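Local coordinates for PTS-dependent dihydroxyacetone kinase operon regulatory protein (Escherichia coli, PDB 4LRZ), which activates transcription of the dhaKLM operon for dihydroxyacetone phosphorylation from a sigma-70 promoter and represses its own expression, at residues 116-130 and 135-149. Sequence-based numbering, arbitrary orientation.
Sequences CALSLAAISGQAVKT and HFKQVLWNWAFCATP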
ATOM      1  N   CYS F 116      13.930   8.993  26.705  1.00 36.78           N
ATOM      2  CA  CYS F 116      14.457   9.284  25.386  1.00 35.54           C
ATOM      3  C   CYS F 116      13.437   8.864  24.338  1.00 34.20           C
ATOM      4  O   CYS F 116      12.841   7.791  24.433  1.00 34.33           O
ATOM      5  CB  CYS F 116      15.776   8.518  25.147  1.00 35.72           C
ATOM      6  SG  CYS F 116      16.629   9.039  23.655  1.00 37.17           S
ATOM      7  N   ALA F 117      13.259   9.696  23.319  1.00 33.18           N
ATOM      8  CA  ALA F 117      12.364   9.392  22.218  1.00 32.25           C
ATOM      9  C   ALA F 117      12.566   7.951  21.669  1.00 32.00           C
ATOM     10  O   ALA F 117      11.601   7.255  21.312  1.00 31.39           O
ATOM     11  CB  ALA F 117      12.545  10.449  21.116  1.00 32.06           C
ATOM     12  N   LEU F 118      13.823   7.514  21.609  1.00 31.65           N
ATOM     13  CA  LEU F 118      14.168   6.187  21.091  1.00 31.21           C
ATOM     14  C   LEU F 118      13.273   5.107  21.697  1.00 32.20           C
ATOM     15  O   LEU F 118      12.902   4.130  20.994  1.00 33.38           O
ATOM     16  CB  LEU F 118      15.628   5.847  21.406  1.00 29.97           C
ATOM     17  CG  LEU F 118      16.705   6.642  20.722  1.00 32.39           C
ATOM     18  CD1 LEU F 118      18.077   6.107  21.013  1.00 30.55           C
ATOM     19  CD2 LEU F 118      16.446   6.605  19.178  1.00 33.83           C
ATOM     20  N   SER F 119      12.928   5.251  22.990  1.00 30.93           N
ATOM     21  CA  SER F 119      11.941   4.313  23.606  1.00 30.02           C
ATOM     22  C   SER F 119      10.569   4.904  23.805  1.00 30.11           C
ATOM     23  O   SER F 119       9.577   4.207  23.705  1.00 30.94           O
ATOM     24  CB  SER F 119      12.442   3.746  24.963  1.00 30.26           C
ATOM     25  OG  SER F 119      12.647   4.766  25.941  1.00 28.36           O
ATOM     26  N   LEU F 120      10.493   6.183  24.126  1.00 30.53           N
ATOM     27  CA  LEU F 120       9.216   6.753  24.535  1.00 32.97           C
ATOM     28  C   LEU F 120       8.206   6.719  23.384  1.00 33.80           C
ATOM     29  O   LEU F 120       6.981   6.710  23.601  1.00 34.09           O
ATOM     30  CB  LEU F 120       9.431   8.181  24.961  1.00 33.12           C
ATOM     31  CG  LEU F 120       8.855   8.671  26.260  1.00 38.18           C
ATOM     32  CD1 LEU F 120       8.729  10.203  26.139  1.00 40.08           C
ATOM     33  CD2 LEU F 120       7.534   7.960  26.711  1.00 38.12           C
ATOM     34  N   ALA F 121       8.707   6.688  22.154  1.00 34.25           N
ATOM     35  CA  ALA F 121       7.793   6.635  21.019  1.00 35.28           C
ATOM     36  C   ALA F 121       6.955   5.367  21.043  1.00 36.02           C
ATOM     37  O   ALA F 121       5.735   5.444  20.896  1.00 37.29           O
ATOM     38  CB  ALA F 121       8.534   6.794  19.682  1.00 34.06           C
ATOM     39  N   ALA F 122       7.605   4.221  21.226  1.00 35.83           N
ATOM     40  CA  ALA F 122       6.904   2.943  21.314  1.00 36.81           C
ATOM     41  C   ALA F 122       6.144   2.798  22.621  1.00 36.82           C
ATOM     42  O   ALA F 122       5.099   2.157  22.663  1.00 37.45           O
ATOM     43  CB  ALA F 122       7.882   1.775  21.199  1.00 37.46           C
ATOM     44  N   ILE F 123       6.687   3.342  23.695  1.00 36.35           N
ATOM     45  CA  ILE F 123       5.968   3.312  24.959  1.00 36.83           C
ATOM     46  C   ILE F 123       4.667   4.110  24.819  1.00 37.21           C
ATOM     47  O   ILE F 123       3.625   3.664  25.300  1.00 37.10           O
ATOM     48  CB  ILE F 123       6.814   3.875  26.137  1.00 37.35           C
ATOM     49  CG1 ILE F 123       7.934   2.885  26.519  1.00 38.66           C
ATOM     50  CG2 ILE F 123       5.937   4.140  27.382  1.00 37.68           C
ATOM     51  CD1 ILE F 123       9.178   3.557  27.189  1.00 38.00           C
ATOM     52  N   SER F 124       4.716   5.266  24.141  1.00 36.37           N
ATOM     53  CA  SER F 124       3.548   6.137  24.077  1.00 37.03           C
ATOM     54  C   SER F 124       2.666   5.826  22.890  1.00 36.96           C
ATOM     55  O   SER F 124       1.476   6.174  22.873  1.00 37.52           O
ATOM     56  CB  SER F 124       3.962   7.598  24.039  1.00 37.07           C
ATOM     57  OG  SER F 124       4.552   7.911  22.787  1.00 39.57           O
ATOM     58  N   GLY F 125       3.244   5.170  21.896  1.00 36.18           N
ATOM     59  CA  GLY F 125       2.506   4.788  20.710  1.00 37.62           C
ATOM     60  C   GLY F 125       2.511   5.952  19.715  1.00 38.33           C
ATOM     61  O   GLY F 125       1.823   5.914  18.704  1.00 38.17           O
ATOM     62  N   GLN F 126       3.278   6.998  19.990  1.00 38.84           N
ATOM     63  CA  GLN F 126       3.311   8.114  19.027  1.00 39.84           C
ATOM     64  C   GLN F 126       4.617   8.791  18.709  1.00 38.12           C
ATOM     65  O   GLN F 126       5.601   8.560  19.375  1.00 36.83           O
ATOM     66  CB  GLN F 126       2.367   9.197  19.458  1.00 41.94           C
ATOM     67  CG  GLN F 126       2.419   9.564  20.874  1.00 46.00           C
ATOM     68  CD  GLN F 126       1.044  10.027  21.271  1.00 52.86           C
ATOM     69  OE1 GLN F 126       0.850  11.172  21.681  1.00 56.02           O
ATOM     70  NE2 GLN F 126       0.059   9.158  21.054  1.00 53.28           N
ATOM     71  N   ALA F 127       4.594   9.653  17.685  1.00 37.26           N
ATOM     72  CA  ALA F 127       5.761  10.420  17.311  1.00 36.29           C
ATOM     73  C   ALA F 127       6.151  11.244  18.510  1.00 36.95           C
ATOM     74  O   ALA F 127       5.297  11.920  19.084  1.00 37.80           O
ATOM     75  CB  ALA F 127       5.453  11.315  16.154  1.00 36.50           C
ATOM     76  N   VAL F 128       7.427  11.186  18.895  1.00 36.16           N
ATOM     77  CA  VAL F 128       7.895  11.901  20.100  1.00 36.53           C
ATOM     78  C   VAL F 128       9.306  12.483  19.903  1.00 35.28           C
ATOM     79  O   VAL F 128      10.164  11.893  19.252  1.00 34.18           O
ATOM     80  CB  VAL F 128       7.900  10.942  21.378  1.00 37.54           C
ATOM     81  CG1 VAL F 128       8.567  11.605  22.532  1.00 38.85           C
ATOM     82  CG2 VAL F 128       6.460  10.573  21.837  1.00 38.45           C
ATOM     83  N   LYS F 129       9.537  13.635  20.506  1.00 35.68           N
ATOM     84  CA  LYS F 129      10.830  14.310  20.483  1.00 35.62           C
ATOM     85  C   LYS F 129      11.322  14.623  21.905  1.00 35.30           C
ATOM     86  O   LYS F 129      10.595  15.230  22.676  1.00 35.66           O
ATOM     87  CB  LYS F 129      10.670  15.650  19.787  1.00 35.55           C
ATOM     88  CG  LYS F 129      11.970  16.452  19.682  1.00 38.26           C
ATOM     89  CD  LYS F 129      11.713  17.822  19.019  1.00 42.14           C
ATOM     90  CE  LYS F 129      13.011  18.481  18.625  1.00 45.36           C
ATOM     91  NZ  LYS F 129      12.818  19.450  17.472  1.00 50.91           N
ATOM     92  N   THR F 130      12.567  14.288  22.232  1.00 34.47           N
ATOM     93  CA  THR F 130      13.121  14.670  23.533  1.00 34.41           C
ATOM     94  C   THR F 130      14.426  15.438  23.264  1.00 35.92           C
ATOM     95  O   THR F 130      15.187  15.060  22.361  1.00 36.04           O
ATOM     96  CB  THR F 130      13.394  13.446  24.413  1.00 33.74           C
ATOM     97  OG1 THR F 130      14.227  12.546  23.703  1.00 31.93           O
ATOM     98  CG2 THR F 130      12.111  12.676  24.754  1.00 35.64           C
ATOM     99  N   HIS F 135      15.996  14.619  28.751  1.00 38.76           N
ATOM    100  CA  HIS F 135      16.587  13.290  28.833  1.00 38.86           C
ATOM    101  C   HIS F 135      16.960  12.984  30.308  1.00 39.62           C
ATOM    102  O   HIS F 135      17.460  13.851  31.022  1.00 39.64           O
ATOM    103  CB  HIS F 135      17.811  13.162  27.923  1.00 37.55           C
ATOM    104  CG  HIS F 135      17.478  13.155  26.452  1.00 39.10           C
ATOM    105  ND1 HIS F 135      17.858  14.164  25.594  1.00 37.18           N
ATOM    106  CD2 HIS F 135      16.812  12.252  25.692  1.00 37.70           C
ATOM    107  CE1 HIS F 135      17.394  13.910  24.386  1.00 37.88           C
ATOM    108  NE2 HIS F 135      16.778  12.744  24.416  1.00 39.36           N
ATOM    109  N   PHE F 136      16.723  11.757  30.761  1.00 40.24           N
ATOM    110  CA  PHE F 136      17.076  11.412  32.148  1.00 41.05           C
ATOM    111  C   PHE F 136      18.592  11.455  32.377  1.00 41.19           C
ATOM    112  O   PHE F 136      19.076  12.082  33.320  1.00 42.56           O
ATOM    113  CB  PHE F 136      16.502  10.053  32.509  1.00 41.21           C
ATOM    114  CG  PHE F 136      16.653   9.689  33.970  1.00 44.00           C
ATOM    115  CD1 PHE F 136      15.743  10.182  34.929  1.00 44.51           C
ATOM    116  CD2 PHE F 136      17.690   8.845  34.395  1.00 42.56           C
ATOM    117  CE1 PHE F 136      15.859   9.837  36.277  1.00 45.40           C
ATOM    118  CE2 PHE F 136      17.801   8.489  35.758  1.00 42.26           C
ATOM    119  CZ  PHE F 136      16.892   8.997  36.687  1.00 44.12           C
ATOM    120  N   LYS F 137      19.325  10.801  31.492  1.00 41.14           N
ATOM    121  CA  LYS F 137      20.778  10.689  31.543  1.00 41.80           C
ATOM    122  C   LYS F 137      21.442  11.942  31.057  1.00 42.63           C
ATOM    123  O   LYS F 137      21.165  12.383  29.943  1.00 42.21           O
ATOM    124  CB  LYS F 137      21.236   9.545  30.634  1.00 40.81           C
ATOM    125  CG  LYS F 137      20.730   8.205  31.058  1.00 40.18           C
ATOM    126  CD  LYS F 137      21.237   7.855  32.423  1.00 40.06           C
ATOM    127  CE  LYS F 137      21.361   6.358  32.591  1.00 39.93           C
ATOM    128  NZ  LYS F 137      22.146   5.990  33.820  1.00 40.37           N
ATOM    129  N   GLN F 138      22.353  12.479  31.874  1.00 43.98           N
ATOM    130  CA  GLN F 138      23.106  13.702  31.548  1.00 45.60           C
ATOM    131  C   GLN F 138      23.937  13.595  30.276  1.00 44.79           C
ATOM    132  O   GLN F 138      24.207  14.610  29.625  1.00 45.20           O
ATOM    133  CB  GLN F 138      24.034  14.113  32.701  1.00 46.96           C
ATOM    134  CG  GLN F 138      23.329  14.908  33.803  1.00 51.34           C
ATOM    135  CD  GLN F 138      24.083  14.901  35.162  1.00 56.67           C
ATOM    136  OE1 GLN F 138      25.305  14.670  35.235  1.00 58.29           O
ATOM    137  NE2 GLN F 138      23.338  15.164  36.238  1.00 58.17           N
ATOM    138  N   VAL F 139      24.361  12.382  29.940  1.00 44.02           N
ATOM    139  CA  VAL F 139      25.188  12.174  28.755  1.00 44.05           C
ATOM    140  C   VAL F 139      24.427  12.592  27.481  1.00 43.35           C
ATOM    141  O   VAL F 139      25.039  13.044  26.506  1.00 44.23           O
ATOM    142  CB  VAL F 139      25.744  10.714  28.712  1.00 43.63           C
ATOM    143  CG1 VAL F 139      26.115  10.298  27.300  1.00 43.66           C
ATOM    144  CG2 VAL F 139      26.954  10.616  29.629  1.00 45.15           C
ATOM    145  N   LEU F 140      23.098  12.519  27.531  1.00 42.02           N
ATOM    146  CA  LEU F 140      22.254  12.869  26.385  1.00 41.38           C
ATOM    147  C   LEU F 140      21.820  14.332  26.301  1.00 42.06           C
ATOM    148  O   LEU F 140      21.111  14.698  25.361  1.00 41.45           O
ATOM    149  CB  LEU F 140      21.030  11.941  26.309  1.00 39.57           C
ATOM    150  CG  LEU F 140      21.358  10.445  26.131  1.00 38.92           C
ATOM    151  CD1 LEU F 140      20.088   9.613  25.990  1.00 36.10           C
ATOM    152  CD2 LEU F 140      22.314  10.173  24.940  1.00 33.36           C
ATOM    153  N   TRP F 141      22.255  15.167  27.244  1.00 43.14           N
ATOM    154  CA  TRP F 141      21.823  16.577  27.269  1.00 44.94           C
ATOM    155  C   TRP F 141      22.295  17.397  26.058  1.00 44.49           C
ATOM    156  O   TRP F 141      21.749  18.446  25.777  1.00 44.69           O
ATOM    157  CB  TRP F 141      22.220  17.261  28.575  1.00 46.29           C
ATOM    158  CG  TRP F 141      21.414  16.781  29.811  1.00 52.05           C
ATOM    159  CD1 TRP F 141      20.567  15.695  29.885  1.00 53.01           C
ATOM    160  CD2 TRP F 141      21.418  17.365  31.132  1.00 56.06           C
ATOM    161  NE1 TRP F 141      20.047  15.582  31.148  1.00 54.93           N
ATOM    162  CE2 TRP F 141      20.546  16.586  31.936  1.00 56.53           C
ATOM    163  CE3 TRP F 141      22.076  18.469  31.712  1.00 59.14           C
ATOM    164  CZ2 TRP F 141      20.312  16.876  33.296  1.00 60.00           C
ATOM    165  CZ3 TRP F 141      21.847  18.759  33.076  1.00 61.00           C
ATOM    166  CH2 TRP F 141      20.972  17.964  33.848  1.00 60.94           C
ATOM    167  N   ASN F 142      23.301  16.898  25.360  1.00 43.85           N
ATOM    168  CA  ASN F 142      23.754  17.522  24.132  1.00 45.47           C
ATOM    169  C   ASN F 142      23.001  17.112  22.884  1.00 43.71           C
ATOM    170  O   ASN F 142      23.259  17.668  21.837  1.00 44.91           O
ATOM    171  CB  ASN F 142      25.241  17.247  23.941  1.00 46.50           C
ATOM    172  CG  ASN F 142      26.042  17.904  24.982  1.00 50.10           C
ATOM    173  OD1 ASN F 142      26.619  17.235  25.841  1.00 55.65           O
ATOM    174  ND2 ASN F 142      26.007  19.241  24.998  1.00 51.86           N
ATOM    175  N   TRP F 143      22.077  16.159  23.024  1.00 41.82           N
ATOM    176  CA  TRP F 143      21.353  15.552  21.920  1.00 40.02           C
ATOM    177  C   TRP F 143      19.870  15.885  21.910  1.00 39.66           C
ATOM    178  O   TRP F 143      19.264  16.169  22.962  1.00 39.26           O
ATOM    179  CB  TRP F 143      21.572  14.032  21.926  1.00 38.90           C
ATOM    180  CG  TRP F 143      22.975  13.756  21.727  1.00 38.69           C
ATOM    181  CD1 TRP F 143      23.951  13.736  22.683  1.00 41.51           C
ATOM    182  CD2 TRP F 143      23.639  13.614  20.477  1.00 40.44           C
ATOM    183  NE1 TRP F 143      25.183  13.537  22.106  1.00 39.39           N
ATOM    184  CE2 TRP F 143      25.021  13.452  20.752  1.00 39.35           C
ATOM    185  CE3 TRP F 143      23.205  13.587  19.149  1.00 37.42           C
ATOM    186  CZ2 TRP F 143      25.961  13.270  19.751  1.00 38.27           C
ATOM    187  CZ3 TRP F 143      24.130  13.377  18.166  1.00 37.38           C
ATOM    188  CH2 TRP F 143      25.496  13.227  18.467  1.00 38.96           C
ATOM    189  N   ALA F 144      19.320  15.892  20.697  1.00 38.43           N
ATOM    190  CA  ALA F 144      17.902  15.881  20.449  1.00 38.23           C
ATOM    191  C   ALA F 144      17.575  14.528  19.785  1.00 37.66           C
ATOM    192  O   ALA F 144      18.315  14.084  18.898  1.00 38.66           O
ATOM    193  CB  ALA F 144      17.517  17.050  19.502  1.00 38.26           C
ATOM    194  N   PHE F 145      16.483  13.876  20.186  1.00 36.53           N
ATOM    195  CA  PHE F 145      16.003  12.669  19.484  1.00 35.54           C
ATOM    196  C   PHE F 145      14.548  12.857  19.032  1.00 35.49           C
ATOM    197  O   PHE F 145      13.750  13.446  19.757  1.00 36.17           O
ATOM    198  CB  PHE F 145      16.141  11.416  20.364  1.00 35.27           C
ATOM    199  CG  PHE F 145      17.568  10.979  20.576  1.00 35.54           C
ATOM    200  CD1 PHE F 145      18.186  10.103  19.692  1.00 39.63           C
ATOM    201  CD2 PHE F 145      18.300  11.445  21.631  1.00 35.89           C
ATOM    202  CE1 PHE F 145      19.521   9.701  19.883  1.00 38.06           C
ATOM    203  CE2 PHE F 145      19.623  11.055  21.821  1.00 35.57           C
ATOM    204  CZ  PHE F 145      20.224  10.191  20.965  1.00 36.49           C
ATOM    205  N   CYS F 146      14.229  12.430  17.818  1.00 34.47           N
ATOM    206  CA  CYS F 146      12.847  12.322  17.386  1.00 34.87           C
ATOM    207  C   CYS F 146      12.624  10.873  17.018  1.00 33.74           C
ATOM    208  O   CYS F 146      13.504  10.223  16.434  1.00 33.89           O
ATOM    209  CB  CYS F 146      12.588  13.145  16.118  1.00 35.19           C
ATOM    210  SG  CYS F 146      12.827  14.916  16.302  1.00 42.45           S
ATOM    211  N   ALA F 147      11.427  10.377  17.281  1.00 32.40           N
ATOM    212  CA  ALA F 147      11.127   8.998  16.934  1.00 30.47           C
ATOM    213  C   ALA F 147       9.646   8.792  16.735  1.00 29.71           C
ATOM    214  O   ALA F 147       8.781   9.488  17.318  1.00 29.36           O
ATOM    215  CB  ALA F 147      11.680   8.040  18.007  1.00 30.09           C
ATOM    216  N   THR F 148       9.342   7.811  15.916  1.00 28.72           N
ATOM    217  CA  THR F 148       7.969   7.468  15.704  1.00 29.43           C
ATOM    218  C   THR F 148       7.932   5.961  15.633  1.00 30.58           C
ATOM    219  O   THR F 148       8.789   5.371  15.002  1.00 32.37           O
ATOM    220  CB  THR F 148       7.450   8.091  14.358  1.00 28.53           C
ATOM    221  OG1 THR F 148       7.568   9.527  14.434  1.00 28.96           O
ATOM    222  CG2 THR F 148       6.011   7.743  14.129  1.00 25.35           C
ATOM    223  N   PRO F 149       6.916   5.338  16.235  1.00 31.67           N
ATOM    224  CA  PRO F 149       6.805   3.910  16.107  1.00 32.71           C
ATOM    225  C   PRO F 149       6.202   3.509  14.745  1.00 33.85           C
ATOM    226  O   PRO F 149       5.437   4.283  14.161  1.00 32.96           O
ATOM    227  CB  PRO F 149       5.847   3.545  17.249  1.00 32.39           C
ATOM    228  CG  PRO F 149       4.983   4.720  17.425  1.00 32.25           C
ATOM    229  CD  PRO F 149       5.888   5.887  17.152  1.00 32.85           C
TER
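Phe-145 packs from strand 143-149 against the N-terminal turn of helix 117-124. Its CB meets CB of Ala-117 at 3.8 Å; beyond it, SG of Cys-116 sits over one ring face, 29° off the normal, in a sulfur-aromatic contact, nearest CD2 (3.6 Å) with CG and CE2 also beside it. Cys-116 turns SG there with chi1 -170°, opposite its own backbone N. CD1 of the ring meets CG and CD2 of Leu-118, and CE1 its CD1 (4.0 Å). CE1 of His-135 lies at the ring edge, in its plane. The same imidazole brings NE2 to 2.7 Å from OG1 of Thr-130; this hydroxyl accepts the N-H of Ala-117 (3.0 Å). ND1 is hydrogen-bonded to Ala-132 O. With His-135 replaced by alanine, Ala-132 O would probably lose its ND1 partner, and a gap would open beside Thr-130 OG1 and Cys-116. Thr-130 with Phe-145 and Val-128 with Ala-147 are antiparallel hydrogen-bonded pairs. CB of Ala-121 rests 3.8 Å from CB of Ala-147. In this GAF domain of the sensor region, helix 117-124 covers the sheet face carrying Phe-145 and Ala-147, helix 174-211 that carrying Cys-146; strand 143-151 runs between outermost strand 128-131 and strand 157-166.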